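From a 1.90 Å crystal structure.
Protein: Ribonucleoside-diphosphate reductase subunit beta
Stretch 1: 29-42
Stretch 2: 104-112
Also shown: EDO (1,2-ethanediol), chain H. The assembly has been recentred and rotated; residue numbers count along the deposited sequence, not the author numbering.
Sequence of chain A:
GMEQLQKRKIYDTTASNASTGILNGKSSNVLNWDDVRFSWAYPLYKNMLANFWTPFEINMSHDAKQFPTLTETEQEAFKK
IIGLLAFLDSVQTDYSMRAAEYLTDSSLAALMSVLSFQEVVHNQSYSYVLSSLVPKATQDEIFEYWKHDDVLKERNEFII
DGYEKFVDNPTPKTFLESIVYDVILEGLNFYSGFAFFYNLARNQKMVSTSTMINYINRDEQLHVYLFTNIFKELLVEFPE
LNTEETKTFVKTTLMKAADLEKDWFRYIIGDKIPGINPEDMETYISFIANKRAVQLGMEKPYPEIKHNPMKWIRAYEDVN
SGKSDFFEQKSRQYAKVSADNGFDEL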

# COMPACT_ATOMS: atom_id res chain seq x y z
N ASN A 29 -5.33 9.13 -13.20
CA ASN A 29 -5.12 8.68 -11.83
C ASN A 29 -6.39 8.02 -11.22
O ASN A 29 -6.41 7.68 -10.06
CB ASN A 29 -4.52 9.74 -10.92
CG ASN A 29 -3.71 9.12 -9.80
OD1 ASN A 29 -3.03 8.12 -10.02
ND2 ASN A 29 -3.81 9.68 -8.59
N VAL A 30 -7.45 7.84 -12.02
CA VAL A 30 -8.63 7.10 -11.63
C VAL A 30 -8.39 5.71 -12.19
O VAL A 30 -8.17 5.56 -13.40
CB VAL A 30 -9.91 7.69 -12.23
CG1 VAL A 30 -11.12 6.84 -11.84
CG2 VAL A 30 -10.10 9.13 -11.78
N LEU A 31 -8.37 4.72 -11.29
CA LEU A 31 -8.02 3.35 -11.60
C LEU A 31 -9.23 2.41 -11.77
O LEU A 31 -9.92 2.09 -10.83
CB LEU A 31 -7.09 2.78 -10.54
CG LEU A 31 -6.60 1.32 -10.58
CD1 LEU A 31 -6.04 0.84 -11.92
CD2 LEU A 31 -5.59 1.13 -9.44
N ASN A 32 -9.45 2.06 -13.03
CA ASN A 32 -10.39 1.04 -13.47
C ASN A 32 -9.53 -0.19 -13.74
O ASN A 32 -8.84 -0.27 -14.76
CB ASN A 32 -11.08 1.49 -14.76
CG ASN A 32 -12.02 0.44 -15.33
OD1 ASN A 32 -12.17 -0.66 -14.78
ND2 ASN A 32 -12.65 0.78 -16.48
N TRP A 33 -9.60 -1.20 -12.86
CA TRP A 33 -8.76 -2.39 -13.01
C TRP A 33 -9.03 -3.20 -14.31
O TRP A 33 -8.16 -3.96 -14.72
CB TRP A 33 -8.81 -3.29 -11.76
CG TRP A 33 -7.87 -2.85 -10.68
CD1 TRP A 33 -8.18 -2.14 -9.56
CD2 TRP A 33 -6.46 -3.08 -10.63
NE1 TRP A 33 -7.07 -1.93 -8.83
CE2 TRP A 33 -5.99 -2.50 -9.45
CE3 TRP A 33 -5.54 -3.73 -11.49
CZ2 TRP A 33 -4.64 -2.51 -9.08
CZ3 TRP A 33 -4.18 -3.76 -11.13
CH2 TRP A 33 -3.75 -3.17 -9.93
N ASP A 34 -10.20 -3.02 -14.91
CA ASP A 34 -10.52 -3.62 -16.22
C ASP A 34 -10.09 -2.75 -17.43
O ASP A 34 -10.38 -3.09 -18.57
CB ASP A 34 -11.99 -4.04 -16.25
CG ASP A 34 -12.29 -5.16 -15.23
OD1 ASP A 34 -11.64 -6.23 -15.32
OD2 ASP A 34 -13.15 -4.99 -14.33
N ASP A 35 -9.34 -1.67 -17.20
CA ASP A 35 -8.87 -0.79 -18.29
C ASP A 35 -7.52 -0.22 -17.89
O ASP A 35 -7.43 0.96 -17.53
CB ASP A 35 -9.89 0.32 -18.59
CG ASP A 35 -9.43 1.30 -19.69
OD1 ASP A 35 -8.71 0.85 -20.62
OD2 ASP A 35 -9.76 2.52 -19.65
N VAL A 36 -6.49 -1.07 -17.96
CA VAL A 36 -5.11 -0.69 -17.58
C VAL A 36 -4.16 -0.92 -18.75
O VAL A 36 -4.49 -1.58 -19.75
CB VAL A 36 -4.61 -1.37 -16.27
CG1 VAL A 36 -5.59 -1.07 -15.06
CG2 VAL A 36 -4.42 -2.87 -16.44
N ARG A 37 -2.98 -0.31 -18.67
CA ARG A 37 -2.02 -0.39 -19.75
C ARG A 37 -1.42 -1.77 -19.94
O ARG A 37 -1.24 -2.19 -21.08
CB ARG A 37 -0.92 0.63 -19.53
CG ARG A 37 0.16 0.62 -20.57
CD ARG A 37 1.20 1.63 -20.25
NE ARG A 37 2.24 1.68 -21.28
CZ ARG A 37 2.13 2.29 -22.46
NH1 ARG A 37 1.02 2.90 -22.83
NH2 ARG A 37 3.14 2.27 -23.31
N PHE A 38 -1.08 -2.46 -18.86
CA PHE A 38 -0.47 -3.79 -18.91
C PHE A 38 -1.41 -4.91 -18.52
O PHE A 38 -1.97 -4.93 -17.40
CB PHE A 38 0.77 -3.80 -18.00
CG PHE A 38 1.79 -2.77 -18.39
CD1 PHE A 38 2.47 -2.88 -19.59
CD2 PHE A 38 2.05 -1.69 -17.57
CE1 PHE A 38 3.40 -1.90 -19.99
CE2 PHE A 38 2.96 -0.71 -17.96
CZ PHE A 38 3.65 -0.83 -19.17
N SER A 39 -1.54 -5.88 -19.41
CA SER A 39 -2.42 -7.04 -19.20
C SER A 39 -1.97 -7.97 -18.07
O SER A 39 -2.74 -8.80 -17.61
CB SER A 39 -2.61 -7.80 -20.51
OG SER A 39 -1.36 -8.26 -20.98
N TRP A 40 -0.74 -7.83 -17.61
CA TRP A 40 -0.23 -8.57 -16.46
C TRP A 40 -0.47 -7.89 -15.10
O TRP A 40 -0.28 -8.55 -14.07
CB TRP A 40 1.29 -8.83 -16.59
CG TRP A 40 2.14 -7.68 -16.92
CD1 TRP A 40 2.58 -7.36 -18.13
CD2 TRP A 40 2.70 -6.70 -16.02
NE1 TRP A 40 3.35 -6.26 -18.09
CE2 TRP A 40 3.46 -5.82 -16.80
CE3 TRP A 40 2.61 -6.46 -14.64
CZ2 TRP A 40 4.14 -4.72 -16.27
CZ3 TRP A 40 3.29 -5.37 -14.10
CH2 TRP A 40 4.03 -4.50 -14.92
N ALA A 41 -0.90 -6.62 -15.08
CA ALA A 41 -1.05 -5.90 -13.80
C ALA A 41 -2.19 -6.43 -12.95
O ALA A 41 -1.98 -6.63 -11.77
CB ALA A 41 -1.22 -4.37 -14.00
N TYR A 42 -3.35 -6.71 -13.53
CA TYR A 42 -4.52 -7.16 -12.73
C TYR A 42 -4.31 -8.58 -12.25
O TYR A 42 -4.62 -8.85 -11.09
CB TYR A 42 -5.86 -6.98 -13.46
CG TYR A 42 -7.16 -6.98 -12.64
CD1 TYR A 42 -7.19 -6.78 -11.24
CD2 TYR A 42 -8.38 -7.03 -13.30
CE1 TYR A 42 -8.44 -6.74 -10.53
CE2 TYR A 42 -9.61 -6.95 -12.59
CZ TYR A 42 -9.64 -6.83 -11.22
OH TYR A 42 -10.89 -6.74 -10.59
C1 EDO H . -3.84 5.77 -7.76
O1 EDO H . -2.53 6.08 -8.27
C2 EDO H . -4.21 4.31 -7.77
O2 EDO H . -5.43 4.32 -7.06
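Stretch 2, residues 104-112: TDSSLAALM

Residues 104-112 lie against residues of the mostly loop-like stretch 29-42, from Asn29 to Ala41, burying 544 Å² in total; no direct hydrogen bond joins the two stretches, and waters supply the polar links. Thr104 and Asp105 belong to a loop, and a helix runs from Ser106 through Met112 and beyond. Thr104 points its CB away from stretch 1 and makes no contact. Asp105 is the N-cap: its OD1 accepts from Leu108 N (3.0 Å) and, weakly, from Ser107 N (2.7 Å). A very short bond of 2.5 Å ties Ser107 OG to Asp105 OD1. Asp105 OD2 lies on the stretch 1 side, 3.6 Å from Arg37 CB and 4.0 Å from Phe38 CE2. Two waters bridge it to the backbone: one accepts from Arg37 N and donates to OD2 only weakly, the other accepts from Phe38 N and donates to both OD2 and Ser107 OG. Ser106 sits where the backbones come nearest, its CA 5.3 Å from Asn29 CA. Its OG donates to a water that in turn donates to Val30 O, and its CB lies 3.8 Å from Asn29 OD1, which also accepts from 1,2-ethanediol O1 (2.7 Å). Ser107 points toward the loop, with CB 3.9 Å from both Leu31 CD1 and Val36 CG1, and OG 3.9 Å from Ala41 CB. Leu108 starts out sideways, but its branches reach two aromatic rings: CD1 is 4.1 Å from Phe38 CE2 and CD2 is 3.8 Å from Trp40 CH2. Ala109 adds almost nothing. One residue on, Ala110 CB lies 3.6 Å from Leu31 CD2 and 4.0 Å from Trp33 CZ2. Leu111 closes the contact, with CG at the edge of the Trp33 ring, 4.1 Å from CH2, and CD1 4.3 Å from Ala41 CB. Met112, a selenomethionine, is out of reach.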

# COMPACT_ATOMS: atom_id res chain seq x y z
N THR A 104 3.80 7.09 -13.78
CA THR A 104 2.59 7.72 -14.35
C THR A 104 1.63 6.66 -14.88
O THR A 104 1.15 6.75 -16.02
CB THR A 104 3.00 8.76 -15.43
OG1 THR A 104 3.91 8.12 -16.30
CG2 THR A 104 3.64 9.95 -14.82
N ASP A 105 1.41 5.64 -14.04
CA ASP A 105 0.45 4.55 -14.29
C ASP A 105 -0.17 4.29 -12.95
O ASP A 105 0.56 3.92 -11.99
CB ASP A 105 1.12 3.30 -14.85
CG ASP A 105 0.13 2.14 -15.14
OD1 ASP A 105 -0.63 1.75 -14.25
OD2 ASP A 105 0.21 1.54 -16.23
N SER A 106 -1.49 4.45 -12.87
CA SER A 106 -2.22 4.30 -11.61
C SER A 106 -2.22 2.88 -11.11
O SER A 106 -2.24 2.67 -9.88
CB SER A 106 -3.65 4.82 -11.71
OG SER A 106 -4.36 4.18 -12.74
N SER A 107 -2.23 1.89 -12.03
CA SER A 107 -2.17 0.48 -11.65
C SER A 107 -0.82 0.13 -11.02
O SER A 107 -0.77 -0.59 -10.04
CB SER A 107 -2.50 -0.49 -12.80
OG SER A 107 -1.50 -0.51 -13.79
N LEU A 108 0.28 0.64 -11.58
CA LEU A 108 1.59 0.39 -11.00
C LEU A 108 1.74 1.11 -9.66
O LEU A 108 2.32 0.56 -8.72
CB LEU A 108 2.71 0.80 -11.97
CG LEU A 108 2.72 0.07 -13.34
CD1 LEU A 108 3.94 0.47 -14.19
CD2 LEU A 108 2.67 -1.44 -13.20
N ALA A 109 1.23 2.35 -9.56
CA ALA A 109 1.24 3.09 -8.28
C ALA A 109 0.49 2.28 -7.23
O ALA A 109 0.96 2.15 -6.11
CB ALA A 109 0.67 4.49 -8.45
N ALA A 110 -0.66 1.70 -7.59
CA ALA A 110 -1.42 0.88 -6.64
C ALA A 110 -0.62 -0.36 -6.18
O ALA A 110 -0.62 -0.74 -4.98
CB ALA A 110 -2.75 0.46 -7.25
N LEU A 111 0.04 -1.00 -7.12
CA LEU A 111 0.84 -2.18 -6.78
C LEU A 111 2.00 -1.81 -5.85
O LEU A 111 2.36 -2.57 -4.97
CB LEU A 111 1.28 -2.93 -8.04
CG LEU A 111 0.23 -3.66 -8.88
CD1 LEU A 111 0.83 -4.03 -10.26
CD2 LEU A 111 -0.31 -4.88 -8.09
N MSE A 112 2.55 -0.61 -6.01
CA MSE A 112 3.59 -0.13 -5.07
C MSE A 112 3.03 0.05 -3.67
O MSE A 112 3.72 -0.24 -2.70
CB MSE A 112 4.27 1.13 -5.58
CG MSE A 112 5.10 0.98 -6.84
SE MSE A 112 6.47 -0.38 -6.76
CE MSE A 112 7.64 0.36 -5.36
O HOH W 1 -5.64 6.10 -14.09
O HOH W 2 -2.70 1.94 -16.76
O HOH W 3 -0.84 -1.08 -16.21